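Local coordinates for protein 1-acyl-sn-glycerol-3-phosphate acyltransferase (Thermotoga maritima, PDB 5KYM) that catalyses acyl transfer to the lysophospholipid 1-acyl-sn-glycerol 3-phosphate, forming phosphatidic acid at the membrane, at residues A[9-13]-A[56-61]; A[92-97]-A[207-211]; A[2-6]-A[201-205]; A[78-84]-A[150-156]. All blocks are in the same frame, centred on the assembly; numbering follows the deposited sequence.

Along the chain, contact 1 closes first, between helices 2-34 and 38-59, and contacts 2 and 4 follow, crossed, in the α/β domain; contact 3, tying residues 2-6 to the loop 201-205, encloses contacts 1 and 4 and crosses contact 2, whose strand 207-211 follows that loop. Contacts 1 and 3 share helix 2-34, centres about 10 Å apart, and meet at Phe13 and Phe202. Contacts 2 and 4, centres about 12 Å apart, meet the same five-stranded sheet and touch through Ile93 and Val97, which pack on Val80. Contact 1 reaches contact 2 through Phe57, which packs on Leu92 and Val207. The two-helix motif is joined to the catalytic domain, consistent with its positioning the active site at the bilayer.

Contact 1: A[9-13]-A[56-61]; sequences LTLYF and AFTWLF
Residues 9-13 are a regular helical turn of helix 2-34 (Phe13 N to Leu9 O, 2.8 Å), set against the frayed C-terminal end of helix 38-59. Only weak bonds hold Leu60 N to the last turn, and Phe61 takes positive phi (49°/46°), closing a Schellman motif in which Phe61 N bonds Thr58 O at 2.8 Å. The backbones come nearest at Phe13 and Trp59, whose CA atoms lie 6.0 Å apart.

No hydrogen bond crosses the interface; it is built from side chains packed on side chains and on backbone carbonyls. Among apolar contacts, Phe13 (chi1 t, chi2 81°) buries the largest area, placing CD1 3.6 Å from Leu60 CD2. Leu9 (t, p) sets CD1 3.6 Å from Phe61 CD2.

Aromatic contacts are loose. The Phe13 and Trp59 rings are oblique, planes at 55°, with Phe13 CE1 3.7 Å from Trp59 CE3. Tyr12 (chi1 t) and Phe61 (chi1 m) are nearly parallel but slid apart, their centroids 6.0 Å from each other.

Carbonyls at the helix end also receive ring edges: Phe13 CE1 lies 3.6 Å from Ala56 O, and Tyr12 CE2 3.5 Å from Trp59 O.

Trp59 turns its indole to Tyr20 and to a bound phospholipid, so the contact closes one end of the antiparallel two-helix motif that carries the lipid site of this membrane acyltransferase.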
loop_
_atom_site.group_PDB
_atom_site.type_symbol
_atom_site.label_atom_id
_atom_site.label_comp_id
_atom_site.label_asym_id
_atom_site.label_seq_id
_atom_site.Cartn_x
_atom_site.Cartn_y
_atom_site.Cartn_z
ATOM N N LEU A 9 19.909 12.866 -2.831
ATOM C CA LEU A 9 19.144 11.620 -2.813
ATOM C C LEU A 9 17.721 11.861 -3.302
ATOM O O LEU A 9 17.236 11.172 -4.193
ATOM C CB LEU A 9 19.117 11.020 -1.448
ATOM C CG LEU A 9 18.323 9.753 -1.342
ATOM C CD1 LEU A 9 18.959 8.646 -2.125
ATOM C CD2 LEU A 9 18.292 9.345 0.108
ATOM N N THR A 10 17.090 12.892 -2.781
ATOM C CA THR A 10 15.783 13.241 -3.236
ATOM C C THR A 10 15.699 13.427 -4.753
ATOM O O THR A 10 14.726 12.952 -5.362
ATOM C CB THR A 10 15.274 14.492 -2.521
ATOM O OG1 THR A 10 15.367 14.295 -1.096
ATOM C CG2 THR A 10 13.803 14.798 -2.961
ATOM N N LEU A 11 16.694 14.091 -5.346
ATOM C CA LEU A 11 16.683 14.339 -6.793
ATOM C C LEU A 11 16.843 13.051 -7.576
ATOM O O LEU A 11 16.062 12.750 -8.475
ATOM C CB LEU A 11 17.759 15.362 -7.168
ATOM C CG LEU A 11 17.221 16.756 -6.788
ATOM C CD1 LEU A 11 18.197 17.771 -6.186
ATOM C CD2 LEU A 11 16.580 17.277 -8.092
ATOM N N TYR A 12 17.833 12.273 -7.172
ATOM C CA TYR A 12 18.066 10.939 -7.689
ATOM C C TYR A 12 16.784 10.100 -7.602
ATOM O O TYR A 12 16.394 9.441 -8.601
ATOM C CB TYR A 12 19.234 10.314 -6.893
ATOM C CG TYR A 12 19.628 8.906 -7.200
ATOM C CD1 TYR A 12 20.395 8.592 -8.313
ATOM C CD2 TYR A 12 19.315 7.887 -6.305
ATOM C CE1 TYR A 12 20.793 7.268 -8.558
ATOM C CE2 TYR A 12 19.706 6.560 -6.507
ATOM C CZ TYR A 12 20.451 6.231 -7.634
ATOM O OH TYR A 12 20.790 4.897 -7.814
ATOM N N PHE A 13 16.072 10.158 -6.469
ATOM C CA PHE A 13 14.844 9.387 -6.414
ATOM C C PHE A 13 13.804 9.844 -7.438
ATOM O O PHE A 13 13.263 9.007 -8.145
ATOM C CB PHE A 13 14.216 9.346 -5.024
ATOM C CG PHE A 13 12.972 8.514 -4.963
ATOM C CD1 PHE A 13 13.069 7.141 -4.855
ATOM C CD2 PHE A 13 11.733 9.081 -5.052
ATOM C CE1 PHE A 13 11.926 6.339 -4.848
ATOM C CE2 PHE A 13 10.600 8.306 -5.032
ATOM C CZ PHE A 13 10.690 6.927 -4.959
ATOM N N ALA A 56 11.888 0.673 -5.478
ATOM C CA ALA A 56 11.735 1.994 -4.904
ATOM C C ALA A 56 12.599 2.208 -3.676
ATOM O O ALA A 56 13.270 3.258 -3.491
ATOM C CB ALA A 56 10.284 2.196 -4.501
ATOM N N PHE A 57 12.560 1.221 -2.801
ATOM C CA PHE A 57 13.282 1.376 -1.570
ATOM C C PHE A 57 14.776 1.281 -1.831
ATOM O O PHE A 57 15.544 1.924 -1.109
ATOM C CB PHE A 57 12.768 0.445 -0.481
ATOM C CG PHE A 57 11.424 0.808 -0.031
ATOM C CD1 PHE A 57 10.337 0.468 -0.790
ATOM C CD2 PHE A 57 11.240 1.586 1.076
ATOM C CE1 PHE A 57 9.078 0.897 -0.453
ATOM C CE2 PHE A 57 9.965 2.052 1.419
ATOM C CZ PHE A 57 8.883 1.698 0.641
ATOM N N THR A 58 15.203 0.570 -2.878
ATOM C CA THR A 58 16.643 0.533 -3.187
ATOM C C THR A 58 17.108 1.869 -3.704
ATOM O O THR A 58 18.145 2.348 -3.294
ATOM C CB THR A 58 17.083 -0.571 -4.140
ATOM O OG1 THR A 58 16.878 -0.149 -5.468
ATOM C CG2 THR A 58 16.377 -1.844 -3.903
ATOM N N TRP A 59 16.314 2.526 -4.531
ATOM C CA TRP A 59 16.663 3.881 -4.913
ATOM C C TRP A 59 16.874 4.857 -3.721
ATOM O O TRP A 59 17.523 5.888 -3.855
ATOM C CB TRP A 59 15.630 4.433 -5.863
ATOM C CG TRP A 59 15.377 3.580 -6.970
ATOM C CD1 TRP A 59 16.219 2.711 -7.538
ATOM C CD2 TRP A 59 14.185 3.516 -7.717
ATOM N NE1 TRP A 59 15.623 2.058 -8.596
ATOM C CE2 TRP A 59 14.370 2.567 -8.737
ATOM C CE3 TRP A 59 12.958 4.172 -7.628
ATOM C CZ2 TRP A 59 13.374 2.262 -9.665
ATOM C CZ3 TRP A 59 11.961 3.866 -8.542
ATOM C CH2 TRP A 59 12.161 2.922 -9.534
ATOM N N LEU A 60 16.255 4.550 -2.584
ATOM C CA LEU A 60 16.435 5.310 -1.326
ATOM C C LEU A 60 17.502 4.732 -0.383
ATOM O O LEU A 60 17.727 5.271 0.718
ATOM C CB LEU A 60 15.081 5.464 -0.594
ATOM C CG LEU A 60 14.051 6.212 -1.444
ATOM C CD1 LEU A 60 12.660 6.093 -0.903
ATOM C CD2 LEU A 60 14.403 7.669 -1.551
ATOM N N PHE A 61 18.200 3.687 -0.811
ATOM C CA PHE A 61 19.203 3.045 0.069
ATOM C C PHE A 61 18.599 2.766 1.454
ATOM O O PHE A 61 19.217 3.065 2.481
ATOM C CB PHE A 61 20.487 3.914 0.179
ATOM C CG PHE A 61 21.047 4.308 -1.172
ATOM C CD1 PHE A 61 21.846 3.443 -1.874
ATOM C CD2 PHE A 61 20.697 5.515 -1.772
ATOM C CE1 PHE A 61 22.279 3.740 -3.138
ATOM C CE2 PHE A 61 21.122 5.846 -3.031
ATOM C CZ PHE A 61 21.898 4.946 -3.721
#

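Contact 2: A[92-97]-A[207-211]; sequences LILGFV and VFLKI
Helix 89-96 lies on one face of the mixed sheet, and residues 92-97 cross strand 207-211 obliquely: the short axes approach to 10.6 Å with a signed angle of -65°. Leu92 to Leu94 have phi/psi near -60°/-45°; Phe96 is at -132°/1° and Val97 at -137°/-53°, with Val97 N bonded to Ile93 O at 2.9 Å. The strand is extended throughout. In register, Phe96 CA is 8.4 Å from Leu209 CA, and Val97 CA 7.9 Å from Ile211 CA.

Every second strand residue, Val207, Leu209 and Ile211, points at the helix. Leu209 is the central bump. With both chi angles t, it drives CD1 into a hollow formed by Leu92, Phe96 and Val97, lying 4.0 Å from Leu92 CG, 3.5 Å from Phe96 CB and 3.8 Å from Val97 CG2. Beside it, Leu92 (t, p) brings CD1 to 3.8 Å from Val207 CG1. At the other end, Ile211 (m, t) sets CD1 against Val97 and the Phe96 carbonyl, 4.0 Å from Val97 CG2 and 3.9 Å from Phe96 O. The Phe96 ring itself (chi1 m) leads away from the strand, touching Val64 and Val66 and making a cation-pi contact with Lys54.

Strands 64-67 and 183-189 flank 207-211 and extend this apolar surface. With no hydrogen bond between the segments, the helix is held to the sheet here by the fit and burial of aliphatic groups.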
loop_
_atom_site.group_PDB
_atom_site.type_symbol
_atom_site.label_atom_id
_atom_site.label_comp_id
_atom_site.label_asym_id
_atom_site.label_seq_id
_atom_site.Cartn_x
_atom_site.Cartn_y
_atom_site.Cartn_z
ATOM N N LEU A 92 5.549 0.337 -0.671
ATOM C CA LEU A 92 5.871 -0.685 0.302
ATOM C C LEU A 92 4.853 -1.818 0.267
ATOM O O LEU A 92 5.256 -2.953 0.064
ATOM C CB LEU A 92 5.916 -0.092 1.711
ATOM C CG LEU A 92 6.208 -1.022 2.868
ATOM C CD1 LEU A 92 7.616 -1.461 2.731
ATOM C CD2 LEU A 92 6.003 -0.346 4.183
ATOM N N ILE A 93 3.549 -1.553 0.463
ATOM C CA ILE A 93 2.548 -2.649 0.449
ATOM C C ILE A 93 2.610 -3.374 -0.951
ATOM O O ILE A 93 2.516 -4.610 -1.013
ATOM C CB ILE A 93 1.093 -2.195 0.690
ATOM C CG1 ILE A 93 0.872 -1.279 1.890
ATOM C CG2 ILE A 93 0.164 -3.376 0.804
ATOM C CD1 ILE A 93 1.187 -1.867 3.216
ATOM N N LEU A 94 2.754 -2.596 -2.044
ATOM C CA LEU A 94 2.742 -3.146 -3.419
ATOM C C LEU A 94 3.878 -4.147 -3.610
ATOM O O LEU A 94 3.674 -5.243 -4.116
ATOM C CB LEU A 94 2.844 -2.040 -4.465
ATOM C CG LEU A 94 1.588 -1.196 -4.766
ATOM C CD1 LEU A 94 1.758 -0.043 -5.746
ATOM C CD2 LEU A 94 0.518 -2.117 -5.294
ATOM N N GLY A 95 5.055 -3.772 -3.148
ATOM C CA GLY A 95 6.244 -4.569 -3.354
ATOM C C GLY A 95 6.448 -5.726 -2.408
ATOM O O GLY A 95 7.192 -6.645 -2.713
ATOM N N PHE A 96 5.778 -5.710 -1.269
ATOM C CA PHE A 96 6.061 -6.685 -0.230
ATOM C C PHE A 96 4.862 -7.370 0.378
ATOM O O PHE A 96 5.027 -8.168 1.284
ATOM C CB PHE A 96 6.833 -5.975 0.890
ATOM C CG PHE A 96 8.203 -5.520 0.481
ATOM C CD1 PHE A 96 9.277 -6.387 0.536
ATOM C CD2 PHE A 96 8.413 -4.257 0.067
ATOM C CE1 PHE A 96 10.518 -6.000 0.169
ATOM C CE2 PHE A 96 9.680 -3.851 -0.293
ATOM C CZ PHE A 96 10.732 -4.720 -0.220
ATOM N N VAL A 97 3.652 -7.062 -0.075
ATOM C CA VAL A 97 2.450 -7.705 0.479
ATOM C C VAL A 97 1.473 -8.082 -0.633
ATOM O O VAL A 97 1.064 -9.235 -0.722
ATOM C CB VAL A 97 1.741 -6.763 1.442
ATOM C CG1 VAL A 97 0.498 -7.419 2.036
ATOM C CG2 VAL A 97 2.719 -6.214 2.475
ATOM N N VAL A 207 13.093 0.220 6.850
ATOM C CA VAL A 207 11.643 0.053 6.947
ATOM C C VAL A 207 11.360 -1.383 7.403
ATOM O O VAL A 207 12.017 -2.328 6.914
ATOM C CB VAL A 207 10.986 0.317 5.593
ATOM C CG1 VAL A 207 9.481 0.100 5.638
ATOM C CG2 VAL A 207 11.309 1.728 5.150
ATOM N N PHE A 208 10.415 -1.539 8.325
ATOM C CA PHE A 208 9.918 -2.840 8.766
ATOM C C PHE A 208 8.447 -2.977 8.485
ATOM O O PHE A 208 7.698 -2.043 8.580
ATOM C CB PHE A 208 10.079 -2.974 10.267
ATOM C CG PHE A 208 11.470 -2.883 10.724
ATOM C CD1 PHE A 208 12.048 -1.650 10.954
ATOM C CD2 PHE A 208 12.249 -4.042 10.824
ATOM C CE1 PHE A 208 13.372 -1.590 11.380
ATOM C CE2 PHE A 208 13.572 -3.984 11.235
ATOM C CZ PHE A 208 14.139 -2.756 11.525
ATOM N N LEU A 209 8.018 -4.181 8.267
ATOM C CA LEU A 209 6.679 -4.480 7.813
ATOM C C LEU A 209 6.320 -5.749 8.518
ATOM O O LEU A 209 7.067 -6.714 8.439
ATOM C CB LEU A 209 6.755 -4.717 6.309
ATOM C CG LEU A 209 5.546 -4.390 5.505
ATOM C CD1 LEU A 209 5.825 -4.810 4.061
ATOM C CD2 LEU A 209 4.419 -5.186 6.082
ATOM N N LYS A 210 5.225 -5.771 9.249
ATOM C CA LYS A 210 4.749 -7.017 9.881
ATOM C C LYS A 210 3.320 -7.375 9.393
ATOM O O LYS A 210 2.350 -6.669 9.663
ATOM C CB LYS A 210 4.806 -6.910 11.402
ATOM C CG LYS A 210 4.261 -8.136 12.109
ATOM C CD LYS A 210 4.805 -8.304 13.501
ATOM C CE LYS A 210 4.026 -9.388 14.200
ATOM N NZ LYS A 210 4.633 -9.564 15.533
ATOM N N ILE A 211 3.250 -8.515 8.713
ATOM C CA ILE A 211 2.033 -9.071 8.204
ATOM C C ILE A 211 1.454 -10.056 9.229
ATOM O O ILE A 211 2.110 -10.989 9.627
ATOM C CB ILE A 211 2.302 -9.779 6.885
ATOM C CG1 ILE A 211 3.074 -8.868 5.922
ATOM C CG2 ILE A 211 0.976 -10.068 6.206
ATOM C CD1 ILE A 211 3.429 -9.490 4.569
#

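Contact 3: A[2-6]-A[201-205]; sequences RKIRN and TFTPG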
loop_
_atom_site.group_PDB
_atom_site.type_symbol
_atom_site.label_atom_id
_atom_site.label_comp_id
_atom_site.label_asym_id
_atom_site.label_seq_id
_atom_site.Cartn_x
_atom_site.Cartn_y
_atom_site.Cartn_z
ATOM N N ARG A 2 24.851 17.043 5.484
ATOM C CA ARG A 2 23.817 16.018 5.628
ATOM C C ARG A 2 22.601 16.515 4.837
ATOM O O ARG A 2 21.966 15.702 4.193
ATOM C CB ARG A 2 23.460 15.729 7.086
ATOM C CG ARG A 2 23.956 14.372 7.652
ATOM C CD ARG A 2 23.721 14.257 9.183
ATOM N NE ARG A 2 22.341 14.636 9.594
ATOM C CZ ARG A 2 21.981 15.361 10.665
ATOM N NH1 ARG A 2 22.884 15.824 11.525
ATOM N NH2 ARG A 2 20.690 15.640 10.870
ATOM N N LYS A 3 22.317 17.824 4.857
ATOM C CA LYS A 3 21.299 18.422 3.971
ATOM C C LYS A 3 21.585 18.220 2.439
ATOM O O LYS A 3 20.624 17.953 1.657
ATOM C CB LYS A 3 20.997 19.926 4.347
ATOM C CG LYS A 3 19.811 20.180 5.310
ATOM C CD LYS A 3 18.441 20.336 4.599
ATOM C CE LYS A 3 17.921 19.139 3.764
ATOM N NZ LYS A 3 17.514 17.916 4.526
ATOM N N ILE A 4 22.853 18.350 2.036
ATOM C CA ILE A 4 23.233 18.148 0.602
ATOM C C ILE A 4 22.934 16.722 0.116
ATOM O O ILE A 4 22.407 16.523 -0.985
ATOM C CB ILE A 4 24.705 18.557 0.322
ATOM C CG1 ILE A 4 24.799 20.098 0.433
ATOM C CG2 ILE A 4 25.197 18.043 -1.049
ATOM C CD1 ILE A 4 26.174 20.669 0.713
ATOM N N ARG A 5 23.334 15.777 0.952
ATOM C CA ARG A 5 23.215 14.384 0.690
ATOM C C ARG A 5 21.743 14.034 0.486
ATOM O O ARG A 5 21.353 13.461 -0.546
ATOM C CB ARG A 5 23.847 13.618 1.842
ATOM C CG ARG A 5 24.094 12.178 1.560
ATOM C CD ARG A 5 24.629 11.506 2.819
ATOM N NE ARG A 5 23.558 11.449 3.816
ATOM C CZ ARG A 5 22.506 10.617 3.789
ATOM N NH1 ARG A 5 22.322 9.733 2.806
ATOM N NH2 ARG A 5 21.615 10.693 4.766
ATOM N N ASN A 6 20.915 14.424 1.434
ATOM C CA ASN A 6 19.475 14.137 1.379
ATOM C C ASN A 6 18.819 14.749 0.175
ATOM O O ASN A 6 17.946 14.134 -0.424
ATOM C CB ASN A 6 18.734 14.654 2.647
ATOM C CG ASN A 6 19.085 13.879 3.906
ATOM O OD1 ASN A 6 19.650 12.735 3.887
ATOM N ND2 ASN A 6 18.749 14.505 5.023
ATOM N N THR A 201 11.348 15.949 0.793
ATOM C CA THR A 201 12.640 15.256 0.739
ATOM C C THR A 201 12.692 13.937 1.486
ATOM O O THR A 201 11.983 13.715 2.463
ATOM C CB THR A 201 13.824 16.096 1.341
ATOM O OG1 THR A 201 13.737 16.236 2.777
ATOM C CG2 THR A 201 13.891 17.414 0.678
ATOM N N PHE A 202 13.624 13.089 1.057
ATOM C CA PHE A 202 13.845 11.783 1.657
ATOM C C PHE A 202 15.025 11.812 2.607
ATOM O O PHE A 202 15.841 12.708 2.531
ATOM C CB PHE A 202 14.119 10.797 0.546
ATOM C CG PHE A 202 12.929 10.549 -0.343
ATOM C CD1 PHE A 202 11.991 9.584 -0.017
ATOM C CD2 PHE A 202 12.739 11.296 -1.501
ATOM C CE1 PHE A 202 10.912 9.358 -0.837
ATOM C CE2 PHE A 202 11.618 11.092 -2.296
ATOM C CZ PHE A 202 10.731 10.111 -1.979
ATOM N N THR A 203 15.085 10.853 3.528
ATOM C CA THR A 203 16.278 10.552 4.326
ATOM C C THR A 203 16.328 9.055 4.476
ATOM O O THR A 203 15.348 8.484 4.919
ATOM C CB THR A 203 16.212 11.113 5.776
ATOM O OG1 THR A 203 15.171 10.490 6.486
ATOM C CG2 THR A 203 15.875 12.607 5.850
ATOM N N PRO A 204 17.442 8.385 4.143
ATOM C CA PRO A 204 17.431 6.912 4.273
ATOM C C PRO A 204 17.209 6.397 5.691
ATOM O O PRO A 204 17.384 7.146 6.649
ATOM C CB PRO A 204 18.821 6.513 3.813
ATOM C CG PRO A 204 19.206 7.589 2.902
ATOM C CD PRO A 204 18.681 8.866 3.547
ATOM N N GLY A 205 16.867 5.107 5.788
ATOM C CA GLY A 205 16.593 4.402 7.066
ATOM C C GLY A 205 16.019 3.033 6.845
ATOM O O GLY A 205 15.696 2.682 5.741
#
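Asn6 lies over the backbone of the loop 201-205, its CB 3.5 Å from Phe202 O and its ND2 3.5 Å from Thr203 CG2; Asn6 CA and Thr203 CA, 5.6 Å apart, are the nearest pair of CA atoms. The amide makes no hydrogen bond to the loop, so the contact is one of van der Waals fit. OD1 of Asn6 sits 4.0 Å from Pro204 CD, and Arg5 brings the edge of its guanidinium against the same ring, NH2 to Pro204 CD 3.7 Å. In this way the first turn of helix 2-34, part of the two-helix motif, rests on the irregular loop that leads from helix 191-194 into strand 207-211 of the sheet. One turn further along, Thr10 OG1 bonds both Asn6 O and Phe202 N, while the Phe202 side chain turns away from residues 2-6 toward Phe13, Tyr14 and Leu60. At the exposed margin Lys3 curls back so that its NZ ends 4.5 Å from Thr201 OG1.

Contact 4: A[78-84]-A[150-156]; sequences FIVVANH and TFIVFPE
Parallel strands 79-82 and 151-153 form the edge pair of the five-stranded mixed sheet in this α/β acyltransferase fold, and each runs on into a family signature: His84 opens the HX4D motif, and 154-156 begins the Phe-Pro-Glu-Gly motif. Ile79, Val80 and Val81 bridge Phe151, Ile152 and Val153 (CA-CA 4.7, 4.5 and 5.1 Å), the short axes at -19°. The backbone ladder is Phe151 N to Phe78 O 3.0 Å, Val80 N to Phe151 O 2.8 Å, Val153 N to Val80 O 2.8 Å and Ala82 N to Val153 O 3.3 Å.

Phe154 and His84 bury most. Beyond the ladder the Phe154 ring (chi1 m, chi2 -67°) stacks face to face on the imidazole of His84 (chi1 t, chi2 19°), with centroids 3.8 Å apart and planes at 8°. The edge of the Phe154 ring also meets Ala82, CD1 lying 3.4 Å from Ala82 O. His84 ND1 bonds Asp89 OD2, the other end of HX4D, the pair that, as in other HX4D acyltransferases, probably forms the catalytic dyad.

At the other end Thr150 (chi1 m) lies against Phe78 (chi1 p): its OG1 sits over a face of the ring and accepts a weak bond from Phe78 N at 3.4 Å.

The loop after strand 151-153 is tied to the one after 79-82 by Glu156, whose OE2 takes Leu166 N while its OE1 accepts His84 N at 2.8 Å.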
loop_
_atom_site.group_PDB
_atom_site.type_symbol
_atom_site.label_atom_id
_atom_site.label_comp_id
_atom_site.label_asym_id
_atom_site.label_seq_id
_atom_site.Cartn_x
_atom_site.Cartn_y
_atom_site.Cartn_z
ATOM N N PHE A 78 -8.197 -10.227 -0.741
ATOM C CA PHE A 78 -8.253 -9.825 0.664
ATOM C C PHE A 78 -8.256 -8.300 0.761
ATOM O O PHE A 78 -8.163 -7.613 -0.260
ATOM C CB PHE A 78 -7.124 -10.491 1.490
ATOM C CG PHE A 78 -5.792 -10.450 0.834
ATOM C CD1 PHE A 78 -5.012 -9.302 0.895
ATOM C CD2 PHE A 78 -5.303 -11.547 0.129
ATOM C CE1 PHE A 78 -3.750 -9.258 0.240
ATOM C CE2 PHE A 78 -4.050 -11.502 -0.481
ATOM C CZ PHE A 78 -3.266 -10.366 -0.430
ATOM N N ILE A 79 -8.435 -7.765 1.972
ATOM C CA ILE A 79 -8.352 -6.340 2.188
ATOM C C ILE A 79 -7.204 -6.076 3.133
ATOM O O ILE A 79 -7.298 -6.419 4.291
ATOM C CB ILE A 79 -9.610 -5.774 2.810
ATOM C CG1 ILE A 79 -10.814 -6.096 1.981
ATOM C CG2 ILE A 79 -9.478 -4.248 2.919
ATOM C CD1 ILE A 79 -12.094 -5.969 2.803
ATOM N N VAL A 80 -6.117 -5.452 2.633
ATOM C CA VAL A 80 -4.937 -5.127 3.466
ATOM C C VAL A 80 -5.367 -3.953 4.287
ATOM O O VAL A 80 -5.889 -3.003 3.769
ATOM C CB VAL A 80 -3.655 -4.831 2.641
ATOM C CG1 VAL A 80 -2.487 -4.526 3.564
ATOM C CG2 VAL A 80 -3.284 -6.009 1.789
ATOM N N VAL A 81 -5.210 -4.062 5.581
ATOM C CA VAL A 81 -5.515 -2.989 6.446
ATOM C C VAL A 81 -4.250 -2.634 7.198
ATOM O O VAL A 81 -3.702 -3.438 7.945
ATOM C CB VAL A 81 -6.705 -3.321 7.331
ATOM C CG1 VAL A 81 -6.901 -2.291 8.470
ATOM C CG2 VAL A 81 -7.957 -3.398 6.452
ATOM N N ALA A 82 -3.783 -1.408 6.962
ATOM C CA ALA A 82 -2.485 -0.983 7.450
ATOM C C ALA A 82 -2.583 0.371 8.102
ATOM O O ALA A 82 -3.432 1.173 7.705
ATOM C CB ALA A 82 -1.478 -0.968 6.306
ATOM N N ASN A 83 -1.704 0.633 9.086
ATOM C CA ASN A 83 -1.395 2.019 9.534
ATOM C C ASN A 83 -0.706 2.790 8.384
ATOM O O ASN A 83 -0.098 2.194 7.464
ATOM C CB ASN A 83 -0.558 2.075 10.791
ATOM C CG ASN A 83 0.818 1.488 10.608
ATOM O OD1 ASN A 83 0.939 0.338 10.236
ATOM N ND2 ASN A 83 1.871 2.248 10.891
ATOM N N HIS A 84 -0.833 4.107 8.445
ATOM C CA HIS A 84 -0.413 4.984 7.337
ATOM C C HIS A 84 0.454 6.124 7.841
ATOM O O HIS A 84 0.035 6.890 8.734
ATOM C CB HIS A 84 -1.643 5.591 6.706
ATOM C CG HIS A 84 -1.425 6.124 5.338
ATOM N ND1 HIS A 84 -0.363 5.755 4.564
ATOM C CD2 HIS A 84 -2.149 6.994 4.611
ATOM C CE1 HIS A 84 -0.453 6.345 3.398
ATOM N NE2 HIS A 84 -1.522 7.122 3.401
ATOM N N THR A 150 -8.064 -7.533 -4.888
ATOM C CA THR A 150 -7.476 -7.251 -3.571
ATOM C C THR A 150 -7.477 -5.744 -3.338
ATOM O O THR A 150 -7.144 -5.000 -4.221
ATOM C CB THR A 150 -6.047 -7.827 -3.454
ATOM O OG1 THR A 150 -6.101 -9.231 -3.236
ATOM C CG2 THR A 150 -5.284 -7.291 -2.254
ATOM N N PHE A 151 -7.821 -5.311 -2.146
ATOM C CA PHE A 151 -7.743 -3.907 -1.795
ATOM C C PHE A 151 -6.723 -3.648 -0.719
ATOM O O PHE A 151 -6.330 -4.568 0.007
ATOM C CB PHE A 151 -9.107 -3.362 -1.326
ATOM C CG PHE A 151 -9.827 -2.654 -2.395
ATOM C CD1 PHE A 151 -10.414 -3.399 -3.453
ATOM C CD2 PHE A 151 -9.856 -1.254 -2.434
ATOM C CE1 PHE A 151 -11.016 -2.750 -4.514
ATOM C CE2 PHE A 151 -10.498 -0.605 -3.501
ATOM C CZ PHE A 151 -11.062 -1.358 -4.535
ATOM N N ILE A 152 -6.306 -2.382 -0.632
ATOM C CA ILE A 152 -5.351 -1.907 0.365
ATOM C C ILE A 152 -5.953 -0.674 0.901
ATOM O O ILE A 152 -6.224 0.248 0.148
ATOM C CB ILE A 152 -3.970 -1.568 -0.255
ATOM C CG1 ILE A 152 -3.401 -2.792 -0.987
ATOM C CG2 ILE A 152 -2.981 -1.077 0.797
ATOM C CD1 ILE A 152 -2.160 -2.532 -1.797
ATOM N N VAL A 153 -6.168 -0.653 2.197
ATOM C CA VAL A 153 -7.072 0.309 2.836
ATOM C C VAL A 153 -6.356 0.905 4.081
ATOM O O VAL A 153 -5.698 0.167 4.810
ATOM C CB VAL A 153 -8.394 -0.459 3.127
ATOM C CG1 VAL A 153 -9.172 0.077 4.313
ATOM C CG2 VAL A 153 -9.253 -0.495 1.877
ATOM N N PHE A 154 -6.429 2.232 4.266
ATOM C CA PHE A 154 -5.782 2.909 5.378
ATOM C C PHE A 154 -6.840 3.479 6.284
ATOM O O PHE A 154 -7.156 4.639 6.195
ATOM C CB PHE A 154 -4.836 4.003 4.861
ATOM C CG PHE A 154 -3.660 3.473 4.108
ATOM C CD1 PHE A 154 -2.688 2.743 4.734
ATOM C CD2 PHE A 154 -3.474 3.790 2.831
ATOM C CE1 PHE A 154 -1.597 2.249 4.024
ATOM C CE2 PHE A 154 -2.372 3.324 2.094
ATOM C CZ PHE A 154 -1.436 2.543 2.690
ATOM N N PRO A 155 -7.439 2.663 7.144
ATOM C CA PRO A 155 -8.597 3.093 7.888
ATOM C C PRO A 155 -8.457 4.428 8.671
ATOM O O PRO A 155 -9.484 5.023 8.994
ATOM C CB PRO A 155 -8.814 1.961 8.936
ATOM C CG PRO A 155 -7.944 0.869 8.606
ATOM C CD PRO A 155 -6.878 1.430 7.704
ATOM N N GLU A 156 -7.223 4.854 9.014
ATOM C CA GLU A 156 -7.019 6.123 9.730
ATOM C C GLU A 156 -7.500 7.301 8.846
ATOM O O GLU A 156 -7.860 8.373 9.357
ATOM C CB GLU A 156 -5.569 6.356 10.217
ATOM C CG GLU A 156 -4.494 5.207 10.122
ATOM C CD GLU A 156 -3.321 5.477 11.050
ATOM O OE1 GLU A 156 -2.129 5.342 10.658
ATOM O OE2 GLU A 156 -3.609 5.839 12.197
#